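Local structure of TRAP dicarboxylate transporter-DctP subunit (Marinobacter aquaeolei, 4PFI) at residues T37-L42 against G92-A97; A147-L152 against S248-E253; G158-T163 against S219-A224; N115-L120 against A240-F245. The protein probably serves as the periplasmic substrate-binding component of a TRAP transporter, capturing a solute, perhaps a dicarboxylate, between two lobes. All coordinates share one frame; numbering follows the deposited sequence.

Contact 1 of 4, residues T37-L42 against G92-A97; sequences TWRFAL and GSVNLA
The bend at chi3 (59°) in R39 carries NE over to the carbonyl of S93, while N95, with CG anti to its carbonyl carbon (chi1 -50°), brings OD1 back to the backbone of R39. The two side chains thus lead into the parallel pairing of strands 37-41 and 96-99, part of the parallel sheet order 70-74, 37-41, 96-99 familiar from periplasmic binding proteins. R39 N donates to N95 OD1 at 2.8 Å, almost straight (169°) and on a lone pair, the amide standing in for a main-chain carbonyl just before strand 96-99 begins. R39 O then accepts L96 N at 2.9 Å and, weakly, N95 N; L96 O accepts A41 N. NE of R39 meets S93 O at 2.7 Å, in the plane of that carbonyl although S93 O is tilted from the guanidinium plane, and V94 CG1 lies close by. A leucine in place of R39 would probably leave S93 O without this donor and the turn after helix 85-91 less firmly tied to the strand. On one face of the sheet L96 CB sits over the F40 ring, 4.2 Å from its centroid, and F57 meets the same ring edge-to-face. L96 CD1 extends to W38 CE3. On the other face the methyls of A41 and A97 pack together, CB to CB 4.1 Å.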
loop_
_atom_site.group_PDB
_atom_site.type_symbol
_atom_site.label_atom_id
_atom_site.label_comp_id
_atom_site.label_asym_id
_atom_site.label_seq_id
_atom_site.Cartn_x
_atom_site.Cartn_y
_atom_site.Cartn_z
ATOM N N THR A 37 0.002 27.954 2.372
ATOM C CA THR A 37 0.532 26.781 1.690
ATOM C C THR A 37 0.504 25.498 2.519
ATOM O O THR A 37 0.944 25.466 3.670
ATOM C CB THR A 37 1.973 27.039 1.225
ATOM O OG1 THR A 37 1.948 27.636 -0.075
ATOM C CG2 THR A 37 2.763 25.741 1.162
ATOM N N TRP A 38 -0.020 24.443 1.906
ATOM C CA TRP A 38 -0.002 23.114 2.491
ATOM C C TRP A 38 1.011 22.290 1.697
ATOM O O TRP A 38 0.967 22.274 0.473
ATOM C CB TRP A 38 -1.387 22.466 2.406
ATOM C CG TRP A 38 -2.411 23.032 3.342
ATOM C CD1 TRP A 38 -2.267 24.121 4.161
ATOM C CD2 TRP A 38 -3.741 22.548 3.555
ATOM N NE1 TRP A 38 -3.422 24.341 4.867
ATOM C CE2 TRP A 38 -4.346 23.393 4.514
ATOM C CE3 TRP A 38 -4.481 21.485 3.029
ATOM C CZ2 TRP A 38 -5.657 23.208 4.962
ATOM C CZ3 TRP A 38 -5.784 21.303 3.472
ATOM C CH2 TRP A 38 -6.359 22.161 4.430
ATOM N N ARG A 39 1.918 21.614 2.396
ATOM C CA ARG A 39 2.954 20.806 1.760
ATOM C C ARG A 39 2.622 19.321 1.868
ATOM O O ARG A 39 2.530 18.785 2.973
ATOM C CB ARG A 39 4.294 21.063 2.440
ATOM C CG ARG A 39 4.692 22.515 2.460
ATOM C CD ARG A 39 5.744 22.783 3.527
ATOM N NE ARG A 39 6.955 21.984 3.342
ATOM C CZ ARG A 39 7.868 22.211 2.399
ATOM N NH1 ARG A 39 7.696 23.212 1.543
ATOM N NH2 ARG A 39 8.948 21.435 2.305
ATOM N N PHE A 40 2.490 18.665 0.717
ATOM C CA PHE A 40 2.018 17.288 0.625
ATOM C C PHE A 40 3.100 16.396 -0.007
ATOM O O PHE A 40 3.330 16.459 -1.206
ATOM C CB PHE A 40 0.758 17.246 -0.252
ATOM C CG PHE A 40 -0.032 15.957 -0.158
ATOM C CD1 PHE A 40 0.514 14.821 0.399
ATOM C CD2 PHE A 40 -1.332 15.890 -0.651
ATOM C CE1 PHE A 40 -0.218 13.653 0.477
ATOM C CE2 PHE A 40 -2.064 14.723 -0.574
ATOM C CZ PHE A 40 -1.505 13.605 -0.012
ATOM N N ALA A 41 3.753 15.564 0.793
ATOM C CA ALA A 41 4.840 14.722 0.297
ATOM C C ALA A 41 4.354 13.331 -0.153
ATOM O O ALA A 41 3.503 12.726 0.481
ATOM C CB ALA A 41 5.910 14.575 1.376
ATOM N N LEU A 42 4.919 12.818 -1.236
ATOM C CA LEU A 42 4.542 11.498 -1.741
ATOM C C LEU A 42 5.720 10.522 -1.665
ATOM O O LEU A 42 6.863 10.926 -1.854
ATOM C CB LEU A 42 4.127 11.605 -3.195
ATOM C CG LEU A 42 3.181 12.720 -3.577
ATOM C CD1 LEU A 42 2.984 12.651 -5.051
ATOM C CD2 LEU A 42 1.865 12.597 -2.841
ATOM N N GLY A 92 7.061 18.646 11.313
ATOM C CA GLY A 92 6.279 19.791 10.891
ATOM C C GLY A 92 6.857 20.400 9.630
ATOM O O GLY A 92 6.336 21.378 9.110
ATOM N N SER A 93 7.936 19.812 9.129
ATOM C CA SER A 93 8.555 20.279 7.894
ATOM C C SER A 93 7.565 20.178 6.710
ATOM O O SER A 93 7.532 21.062 5.850
ATOM C CB SER A 93 9.843 19.493 7.613
ATOM O OG SER A 93 10.684 19.446 8.763
ATOM N N VAL A 94 6.758 19.116 6.669
ATOM C CA VAL A 94 5.618 19.087 5.761
ATOM C C VAL A 94 4.334 18.851 6.541
ATOM O O VAL A 94 4.355 18.304 7.644
ATOM C CB VAL A 94 5.747 17.992 4.672
ATOM C CG1 VAL A 94 6.977 18.239 3.820
ATOM C CG2 VAL A 94 5.774 16.612 5.306
ATOM N N ASN A 95 3.210 19.243 5.959
ATOM C CA ASN A 95 1.930 19.088 6.634
ATOM C C ASN A 95 1.331 17.696 6.418
ATOM O O ASN A 95 0.773 17.099 7.340
ATOM C CB ASN A 95 0.933 20.141 6.127
ATOM C CG ASN A 95 1.501 21.545 6.150
ATOM O OD1 ASN A 95 2.012 22.045 5.152
ATOM N ND2 ASN A 95 1.416 22.186 7.296
ATOM N N LEU A 96 1.430 17.211 5.184
ATOM C CA LEU A 96 0.729 16.010 4.745
ATOM C C LEU A 96 1.671 15.075 4.003
ATOM O O LEU A 96 2.528 15.518 3.238
ATOM C CB LEU A 96 -0.406 16.396 3.788
ATOM C CG LEU A 96 -1.596 17.195 4.325
ATOM C CD1 LEU A 96 -2.371 17.882 3.178
ATOM C CD2 LEU A 96 -2.519 16.267 5.136
ATOM N N ALA A 97 1.482 13.774 4.187
ATOM C CA ALA A 97 2.274 12.788 3.458
ATOM C C ALA A 97 1.544 11.469 3.344
ATOM O O ALA A 97 0.643 11.164 4.118
ATOM C CB ALA A 97 3.606 12.559 4.132
#

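Contact 2 of 4, residues A147-L152 against S248-E253; sequences AGLQLL and SVVANE
L152 sends CD1 between two side chains of the facing strand, 3.9 Å from A251 CB and 4.2 Å from V249 CG1, with L96 of the next strand against L152 and A251. Across the sheet L149 CD2 approaches V250 CG2 more loosely, and L151, its CG anti to the backbone N (chi1 170°), brings CD1 near S248 OG. These side chains line an antiparallel pairing of strand 149-164 with strand 244-252. Q150 and A251 form its hydrogen-bonded pair: Q150 N to A251 O and A251 N to Q150 O are both 2.7 Å. L152 N continues to V249 O at 3.0 Å. The Q150 chain folds at chi2, so that NE2 returns to the carbonyl of its own neighbour L151, from above the plane of that group. At the polar edge N252 is the N-cap of helix 253-257, with OD1 taking W255 N and ND2 giving to T89 O. E253 reaches back with an extended chain, putting OE1 against G148 CA at 3.0 Å, while OE2 accepts from H145 ND1. G148, at positive phi, is the C-prime residue of the Schellman motif closing helix 134-145. Shortening E253 to alanine would probably leave H145 ND1 without this acceptor and open a gap beside G148. The chemistry therefore divides: main-chain bonds and apolar packing join the strands, whereas a carboxylate-imidazole bond, likely to favour a protonated H145, ties the end of one helix to the start of another.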
loop_
_atom_site.group_PDB
_atom_site.type_symbol
_atom_site.label_atom_id
_atom_site.label_comp_id
_atom_site.label_asym_id
_atom_site.label_seq_id
_atom_site.Cartn_x
_atom_site.Cartn_y
_atom_site.Cartn_z
ATOM N N ALA A 147 2.948 7.503 17.452
ATOM C CA ALA A 147 4.133 7.797 16.633
ATOM C C ALA A 147 4.196 9.285 16.276
ATOM O O ALA A 147 5.031 9.704 15.470
ATOM C CB ALA A 147 4.138 6.936 15.351
ATOM N N GLY A 148 3.305 10.066 16.890
ATOM C CA GLY A 148 3.198 11.501 16.673
ATOM C C GLY A 148 2.602 11.897 15.328
ATOM O O GLY A 148 3.012 12.892 14.727
ATOM N N LEU A 149 1.617 11.136 14.866
ATOM C CA LEU A 149 1.017 11.396 13.566
ATOM C C LEU A 149 -0.507 11.443 13.626
ATOM O O LEU A 149 -1.144 10.686 14.357
ATOM C CB LEU A 149 1.473 10.339 12.545
ATOM C CG LEU A 149 2.950 10.382 12.139
ATOM C CD1 LEU A 149 3.316 9.153 11.315
ATOM C CD2 LEU A 149 3.268 11.661 11.381
ATOM N N GLN A 150 -1.098 12.330 12.835
ATOM C CA GLN A 150 -2.545 12.350 12.697
ATOM C C GLN A 150 -2.952 11.521 11.469
ATOM O O GLN A 150 -2.661 11.904 10.340
ATOM C CB GLN A 150 -3.061 13.791 12.578
ATOM C CG GLN A 150 -4.566 13.887 12.441
ATOM C CD GLN A 150 -5.307 13.364 13.664
ATOM O OE1 GLN A 150 -5.177 13.912 14.758
ATOM N NE2 GLN A 150 -6.093 12.303 13.482
ATOM N N LEU A 151 -3.610 10.383 11.705
ATOM C CA LEU A 151 -4.137 9.538 10.621
ATOM C C LEU A 151 -5.413 10.158 10.071
ATOM O O LEU A 151 -6.330 10.439 10.829
ATOM C CB LEU A 151 -4.436 8.120 11.122
ATOM C CG LEU A 151 -5.208 7.237 10.132
ATOM C CD1 LEU A 151 -4.322 6.803 8.965
ATOM C CD2 LEU A 151 -5.835 6.030 10.821
ATOM N N LEU A 152 -5.467 10.369 8.755
ATOM C CA LEU A 152 -6.633 10.973 8.107
ATOM C C LEU A 152 -7.432 9.952 7.298
ATOM O O LEU A 152 -8.612 10.155 7.032
ATOM C CB LEU A 152 -6.202 12.126 7.198
ATOM C CG LEU A 152 -5.438 13.256 7.903
ATOM C CD1 LEU A 152 -5.039 14.363 6.921
ATOM C CD2 LEU A 152 -6.266 13.823 9.059
ATOM N N SER A 248 -1.351 5.092 3.721
ATOM C CA SER A 248 -1.955 6.000 4.706
ATOM C C SER A 248 -1.772 7.438 4.289
ATOM O O SER A 248 -0.708 7.798 3.778
ATOM C CB SER A 248 -1.241 5.881 6.065
ATOM O OG SER A 248 -1.792 4.890 6.890
ATOM N N VAL A 249 -2.768 8.280 4.543
ATOM C CA VAL A 249 -2.539 9.726 4.499
ATOM C C VAL A 249 -2.421 10.234 5.932
ATOM O O VAL A 249 -3.338 10.079 6.731
ATOM C CB VAL A 249 -3.664 10.497 3.755
ATOM C CG1 VAL A 249 -3.420 12.018 3.843
ATOM C CG2 VAL A 249 -3.771 10.051 2.300
ATOM N N VAL A 250 -1.288 10.836 6.265
ATOM C CA VAL A 250 -1.062 11.317 7.627
ATOM C C VAL A 250 -0.775 12.818 7.663
ATOM O O VAL A 250 -0.357 13.417 6.671
ATOM C CB VAL A 250 0.124 10.571 8.306
ATOM C CG1 VAL A 250 -0.212 9.108 8.495
ATOM C CG2 VAL A 250 1.416 10.765 7.512
ATOM N N ALA A 251 -0.987 13.419 8.828
ATOM C CA ALA A 251 -0.707 14.835 9.002
ATOM C C ALA A 251 0.037 15.099 10.300
ATOM O O ALA A 251 -0.102 14.370 11.292
ATOM C CB ALA A 251 -1.991 15.648 8.964
ATOM N N ASN A 252 0.831 16.159 10.279
ATOM C CA ASN A 252 1.417 16.680 11.500
ATOM C C ASN A 252 0.351 16.860 12.589
ATOM O O ASN A 252 -0.723 17.425 12.361
ATOM C CB ASN A 252 2.141 17.995 11.236
ATOM C CG ASN A 252 2.807 18.536 12.477
ATOM O OD1 ASN A 252 2.261 19.402 13.160
ATOM N ND2 ASN A 252 3.983 18.002 12.798
ATOM N N GLU A 253 0.660 16.351 13.772
ATOM C CA GLU A 253 -0.316 16.207 14.839
ATOM C C GLU A 253 -0.848 17.540 15.354
ATOM O O GLU A 253 -2.031 17.663 15.694
ATOM C CB GLU A 253 0.334 15.455 15.985
ATOM C CG GLU A 253 -0.617 14.649 16.802
ATOM C CD GLU A 253 0.089 13.492 17.451
ATOM O OE1 GLU A 253 1.305 13.620 17.712
ATOM O OE2 GLU A 253 -0.555 12.446 17.670
#

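Contact 3 of 4, residues G158-T163 against S219-A224; sequences GWMTWT and SNPVFA
T161 and N220 join the two segments through their backbones: T161 N donates to N220 O at 2.8 Å from well above the plane of that carbonyl, and N220 N returns to T161 O at 3.1 Å. The pair is a hydrogen-bonded one of an antiparallel ribbon, and next to it S219 faces W162 in a non-hydrogen-bonded pair. S219 OG lies at the edge of the indole, 3.3 Å from W162 CD1, and gives a weak bond to T161 O. Selenomethionine M160, bent at chi2 (-68°) and chi3 (-79°), curls over segment 219-224: SE runs alongside P221, 3.7 Å from CD, and CE comes 3.6 Å from S219 OG. On the face opposite S219 and W162, T161 OG1 meets V222 CG2, their side chains crossing. A water links the two segments where the pairing stops, giving to W159 O at 2.8 Å and accepting V222 N at 2.9 Å, so this amide of the first helical turn is satisfied. Farther out, Q218 OE1 takes the ND2 of N220, and F174, F191 and F312 meet the W162 indole edge-to-face. P221 is the N-cap residue that turns strand 217-220 into helix 222-228; strand 149-164 lies between that strand and strand 236-239, while helix 263-296 packs on V222 and F223.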
loop_
_atom_site.group_PDB
_atom_site.type_symbol
_atom_site.label_atom_id
_atom_site.label_comp_id
_atom_site.label_asym_id
_atom_site.label_seq_id
_atom_site.Cartn_x
_atom_site.Cartn_y
_atom_site.Cartn_z
ATOM N N GLY A 158 -3.786 -0.664 -5.366
ATOM C CA GLY A 158 -4.067 -1.754 -6.267
ATOM C C GLY A 158 -3.766 -3.111 -5.665
ATOM O O GLY A 158 -3.119 -3.216 -4.620
ATOM N N TRP A 159 -4.272 -4.156 -6.306
ATOM C CA TRP A 159 -3.946 -5.511 -5.926
ATOM C C TRP A 159 -2.433 -5.746 -6.009
ATOM O O TRP A 159 -1.818 -5.442 -7.035
ATOM C CB TRP A 159 -4.639 -6.460 -6.895
ATOM C CG TRP A 159 -6.069 -6.726 -6.586
ATOM C CD1 TRP A 159 -7.142 -6.412 -7.349
ATOM C CD2 TRP A 159 -6.584 -7.363 -5.406
ATOM N NE1 TRP A 159 -8.308 -6.807 -6.718
ATOM C CE2 TRP A 159 -7.991 -7.397 -5.527
ATOM C CE3 TRP A 159 -5.987 -7.909 -4.267
ATOM C CZ2 TRP A 159 -8.817 -7.957 -4.552
ATOM C CZ3 TRP A 159 -6.808 -8.457 -3.291
ATOM C CH2 TRP A 159 -8.211 -8.483 -3.445
HETATM N N MSE A 160 -1.826 -6.317 -4.973
HETATM C CA MSE A 160 -0.429 -6.779 -5.085
HETATM C C MSE A 160 -0.379 -7.879 -6.165
HETATM O O MSE A 160 -1.262 -8.730 -6.231
HETATM C CB MSE A 160 0.115 -7.311 -3.758
HETATM C CG MSE A 160 0.171 -6.260 -2.651
HETATM SE SE MSE A 160 1.506 -4.871 -3.005
HETATM C CE MSE A 160 3.136 -5.847 -2.463
ATOM N N THR A 161 0.652 -7.859 -6.998
ATOM C CA THR A 161 0.789 -8.829 -8.072
ATOM C C THR A 161 2.146 -9.512 -7.947
ATOM O O THR A 161 3.109 -8.889 -7.518
ATOM C CB THR A 161 0.659 -8.123 -9.428
ATOM O OG1 THR A 161 -0.706 -7.685 -9.612
ATOM C CG2 THR A 161 1.056 -9.056 -10.564
ATOM N N TRP A 162 2.226 -10.801 -8.251
ATOM C CA TRP A 162 3.470 -11.541 -8.060
ATOM C C TRP A 162 4.175 -11.722 -9.415
ATOM O O TRP A 162 3.512 -11.946 -10.425
ATOM C CB TRP A 162 3.179 -12.926 -7.496
ATOM C CG TRP A 162 2.475 -12.961 -6.184
ATOM C CD1 TRP A 162 2.324 -11.940 -5.314
ATOM C CD2 TRP A 162 1.847 -14.090 -5.586
ATOM N NE1 TRP A 162 1.644 -12.360 -4.186
ATOM C CE2 TRP A 162 1.335 -13.682 -4.336
ATOM C CE3 TRP A 162 1.655 -15.411 -5.982
ATOM C CZ2 TRP A 162 0.656 -14.536 -3.491
ATOM C CZ3 TRP A 162 0.973 -16.264 -5.133
ATOM C CH2 TRP A 162 0.490 -15.824 -3.904
ATOM N N THR A 163 5.503 -11.622 -9.443
ATOM C CA THR A 163 6.271 -12.014 -10.615
ATOM C C THR A 163 7.342 -13.021 -10.211
ATOM O O THR A 163 7.797 -13.056 -9.062
ATOM C CB THR A 163 6.984 -10.812 -11.321
ATOM O OG1 THR A 163 7.992 -10.259 -10.474
ATOM C CG2 THR A 163 6.035 -9.725 -11.642
ATOM N N SER A 219 6.813 -8.929 -5.430
ATOM C CA SER A 219 5.425 -8.566 -5.318
ATOM C C SER A 219 5.280 -7.051 -5.253
ATOM O O SER A 219 6.000 -6.386 -4.537
ATOM C CB SER A 219 4.812 -9.183 -4.041
ATOM O OG SER A 219 3.393 -9.084 -4.115
ATOM N N ASN A 220 4.319 -6.533 -5.996
ATOM C CA ASN A 220 4.061 -5.096 -6.098
ATOM C C ASN A 220 2.831 -4.916 -6.965
ATOM O O ASN A 220 2.484 -5.812 -7.735
ATOM C CB ASN A 220 5.235 -4.378 -6.790
ATOM C CG ASN A 220 6.193 -3.765 -5.817
ATOM O OD1 ASN A 220 5.813 -2.888 -5.059
ATOM N ND2 ASN A 220 7.431 -4.244 -5.801
ATOM N N PRO A 221 2.191 -3.747 -6.873
ATOM C CA PRO A 221 1.110 -3.462 -7.816
ATOM C C PRO A 221 1.663 -3.285 -9.239
ATOM O O PRO A 221 2.839 -2.943 -9.434
ATOM C CB PRO A 221 0.474 -2.172 -7.273
ATOM C CG PRO A 221 1.507 -1.555 -6.391
ATOM C CD PRO A 221 2.368 -2.673 -5.874
ATOM N N VAL A 222 0.823 -3.574 -10.224
ATOM C CA VAL A 222 1.222 -3.575 -11.615
ATOM C C VAL A 222 1.900 -2.268 -12.067
ATOM O O VAL A 222 2.884 -2.328 -12.805
ATOM C CB VAL A 222 0.004 -3.880 -12.511
ATOM C CG1 VAL A 222 0.300 -3.562 -13.956
ATOM C CG2 VAL A 222 -0.363 -5.338 -12.373
ATOM N N PHE A 223 1.408 -1.099 -11.640
ATOM C CA PHE A 223 2.054 0.146 -12.066
ATOM C C PHE A 223 3.477 0.252 -11.575
ATOM O O PHE A 223 4.303 0.825 -12.250
ATOM C CB PHE A 223 1.286 1.430 -11.676
ATOM C CG PHE A 223 1.292 1.733 -10.226
ATOM C CD1 PHE A 223 2.277 2.540 -9.657
ATOM C CD2 PHE A 223 0.278 1.212 -9.398
ATOM C CE1 PHE A 223 2.232 2.824 -8.243
ATOM C CE2 PHE A 223 0.241 1.476 -8.037
ATOM C CZ PHE A 223 1.214 2.283 -7.453
ATOM N N ALA A 224 3.758 -0.260 -10.384
ATOM C CA ALA A 224 5.110 -0.180 -9.856
ATOM C C ALA A 224 6.038 -1.166 -10.628
ATOM O O ALA A 224 7.199 -0.854 -10.921
ATOM C CB ALA A 224 5.118 -0.475 -8.377
HETATM O O HOH W 1 -1.934 -4.210 -9.552
#

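Contact 4 of 4, residues N115-L120 against A240-F245; sequences NLHFLL and ARASRF
F118 N donates to A242 O at 2.7 Å and 175°, the one direct hydrogen bond between the two segments. The same oxygen is approached by H117 CA at 3.4 Å in a C-H...O contact. One methyl makes two CH-pi contacts: A242 CB sits over one face of the H117 imidazole, 4.0 Å from its centroid, and over one face of the F118 ring, 4.1 Å from its centroid. Both aromatic side chains have CG anti to their own carbonyl carbon, and F118 takes positive phi, a turn consistent with two successive rings meeting one methyl. F118 CZ makes the nearest carbon contact, 3.7 Å from A242 CB. Neither segment is regular where they meet: the loop between helices 101-104 and 124-132 lies against the link between strands 236-239 and 244-252 of the mixed sheet. Water adds a second layer. One molecule gives to L116 O at 2.9 Å and to A242 O, and accepts L119 N at 3.0 Å; another accepts N115 ND2 and gives weakly to R244 O. Outside residues hold several of the polar groups. H117 ND1 is bonded to Y194 OH, R309 of helix 306-316 donates to A240 O and R241 O, and R241 is salt-bridged to E306. R244 spends NH1 on P121 O and NH2 on E122 O, with its guanidinium in a cation-pi contact with W159.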
loop_
_atom_site.group_PDB
_atom_site.type_symbol
_atom_site.label_atom_id
_atom_site.label_comp_id
_atom_site.label_asym_id
_atom_site.label_seq_id
_atom_site.Cartn_x
_atom_site.Cartn_y
_atom_site.Cartn_z
ATOM N N ASN A 115 -0.799 -6.086 5.049
ATOM C CA ASN A 115 0.011 -7.052 4.301
ATOM C C ASN A 115 -0.400 -8.514 4.562
ATOM O O ASN A 115 0.220 -9.420 4.020
ATOM C CB ASN A 115 1.506 -6.894 4.593
ATOM C CG ASN A 115 2.031 -5.473 4.386
ATOM O OD1 ASN A 115 2.886 -5.013 5.151
ATOM N ND2 ASN A 115 1.540 -4.780 3.366
ATOM N N LEU A 116 -1.414 -8.753 5.396
ATOM C CA LEU A 116 -1.913 -10.125 5.620
ATOM C C LEU A 116 -2.680 -10.643 4.395
ATOM O O LEU A 116 -3.507 -9.933 3.821
ATOM C CB LEU A 116 -2.812 -10.190 6.864
ATOM C CG LEU A 116 -2.066 -10.086 8.205
ATOM C CD1 LEU A 116 -3.048 -9.946 9.335
ATOM C CD2 LEU A 116 -1.153 -11.298 8.433
ATOM N N HIS A 117 -2.422 -11.874 3.981
ATOM C CA HIS A 117 -3.069 -12.382 2.770
ATOM C C HIS A 117 -4.507 -12.847 3.064
ATOM O O HIS A 117 -4.748 -13.441 4.112
ATOM C CB HIS A 117 -2.245 -13.524 2.163
ATOM C CG HIS A 117 -0.919 -13.086 1.610
ATOM N ND1 HIS A 117 -0.088 -13.920 0.918
ATOM C CD2 HIS A 117 -0.294 -11.878 1.663
ATOM C CE1 HIS A 117 1.005 -13.256 0.561
ATOM N NE2 HIS A 117 0.904 -12.029 1.008
ATOM N N PHE A 118 -5.435 -12.574 2.140
ATOM C CA PHE A 118 -6.808 -13.100 2.185
ATOM C C PHE A 118 -7.601 -12.634 3.406
ATOM O O PHE A 118 -8.477 -13.335 3.872
ATOM C CB PHE A 118 -6.788 -14.629 2.100
ATOM C CG PHE A 118 -6.033 -15.138 0.898
ATOM C CD1 PHE A 118 -6.556 -14.982 -0.380
ATOM C CD2 PHE A 118 -4.785 -15.734 1.035
ATOM C CE1 PHE A 118 -5.855 -15.403 -1.494
ATOM C CE2 PHE A 118 -4.084 -16.168 -0.088
ATOM C CZ PHE A 118 -4.626 -15.995 -1.353
ATOM N N LEU A 119 -7.312 -11.436 3.905
ATOM C CA LEU A 119 -7.934 -10.966 5.130
ATOM C C LEU A 119 -9.042 -9.971 4.815
ATOM O O LEU A 119 -10.218 -10.234 5.071
ATOM C CB LEU A 119 -6.902 -10.309 6.044
ATOM C CG LEU A 119 -7.480 -9.772 7.361
ATOM C CD1 LEU A 119 -7.517 -10.873 8.406
ATOM C CD2 LEU A 119 -6.674 -8.587 7.848
ATOM N N LEU A 120 -8.660 -8.817 4.278
ATOM C CA LEU A 120 -9.626 -7.826 3.844
ATOM C C LEU A 120 -10.524 -8.438 2.772
ATOM O O LEU A 120 -10.100 -9.330 2.047
ATOM C CB LEU A 120 -8.910 -6.621 3.271
ATOM C CG LEU A 120 -8.379 -5.582 4.246
ATOM C CD1 LEU A 120 -7.648 -6.208 5.437
ATOM C CD2 LEU A 120 -7.462 -4.635 3.471
ATOM N N ALA A 240 -2.837 -13.415 -7.621
ATOM C CA ALA A 240 -3.485 -14.232 -6.597
ATOM C C ALA A 240 -4.576 -13.471 -5.878
ATOM O O ALA A 240 -5.360 -14.084 -5.186
ATOM C CB ALA A 240 -2.485 -14.712 -5.583
ATOM N N ARG A 241 -4.624 -12.147 -6.065
ATOM C CA ARG A 241 -5.519 -11.266 -5.311
ATOM C C ARG A 241 -5.475 -11.672 -3.809
ATOM O O ARG A 241 -6.471 -12.096 -3.231
ATOM C CB ARG A 241 -6.924 -11.338 -5.915
ATOM C CG ARG A 241 -7.063 -10.613 -7.262
ATOM C CD ARG A 241 -8.524 -10.671 -7.813
ATOM N NE ARG A 241 -8.946 -12.067 -8.001
ATOM C CZ ARG A 241 -10.002 -12.648 -7.433
ATOM N NH1 ARG A 241 -10.842 -11.976 -6.633
ATOM N NH2 ARG A 241 -10.228 -13.928 -7.684
ATOM N N ALA A 242 -4.283 -11.593 -3.210
ATOM C CA ALA A 242 -4.086 -12.016 -1.827
ATOM C C ALA A 242 -4.143 -10.808 -0.910
ATOM O O ALA A 242 -4.718 -10.869 0.165
ATOM C CB ALA A 242 -2.761 -12.769 -1.669
ATOM N N SER A 243 -3.560 -9.692 -1.343
ATOM C CA SER A 243 -3.634 -8.448 -0.576
ATOM C C SER A 243 -3.497 -7.256 -1.501
ATOM O O SER A 243 -2.979 -7.360 -2.621
ATOM C CB SER A 243 -2.524 -8.389 0.475
ATOM O OG SER A 243 -1.271 -8.602 -0.138
ATOM N N ARG A 244 -3.929 -6.108 -1.009
ATOM C CA ARG A 244 -3.828 -4.855 -1.717
ATOM C C ARG A 244 -2.732 -3.958 -1.148
ATOM O O ARG A 244 -2.383 -4.042 0.024
ATOM C CB ARG A 244 -5.145 -4.122 -1.597
ATOM C CG ARG A 244 -6.270 -4.681 -2.451
ATOM C CD ARG A 244 -7.499 -3.836 -2.221
ATOM N NE ARG A 244 -8.674 -4.289 -2.956
ATOM C CZ ARG A 244 -9.563 -5.145 -2.481
ATOM N NH1 ARG A 244 -9.412 -5.675 -1.273
ATOM N NH2 ARG A 244 -10.610 -5.480 -3.213
ATOM N N PHE A 245 -2.200 -3.083 -1.987
ATOM C CA PHE A 245 -1.350 -1.996 -1.516
ATOM C C PHE A 245 -2.257 -0.937 -0.934
ATOM O O PHE A 245 -3.048 -0.353 -1.657
ATOM C CB PHE A 245 -0.659 -1.320 -2.687
ATOM C CG PHE A 245 0.795 -1.049 -2.502
ATOM C CD1 PHE A 245 1.595 -1.869 -1.706
ATOM C CD2 PHE A 245 1.412 -0.028 -3.241
ATOM C CE1 PHE A 245 2.986 -1.647 -1.609
ATOM C CE2 PHE A 245 2.809 0.199 -3.156
ATOM C CZ PHE A 245 3.593 -0.610 -2.338
HETATM O O HOH W 2 0.380 -5.743 1.064
HETATM O O HOH W 3 -5.983 -9.042 2.596
#

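The four contacts form two pairs around the centre of the chain. Contacts 1 and 2 have centres 11 Å apart and are joined by probable backbone bonds, A97 O to V250 N at 2.9 Å and N95 O to N252 N at 3.1 Å. Contacts 3 and 4 are equally close, bridged by G158 O to F245 N at 2.8 Å. Between the pairs the centres lie 24 to 29 Å apart, yet strands 149-164 and 244-252 run from one to the other, consistent with connections between two lobes. The sodium ion, at Q234, N235 and G298, is about 14 Å from the side chain of T161 in contact 3.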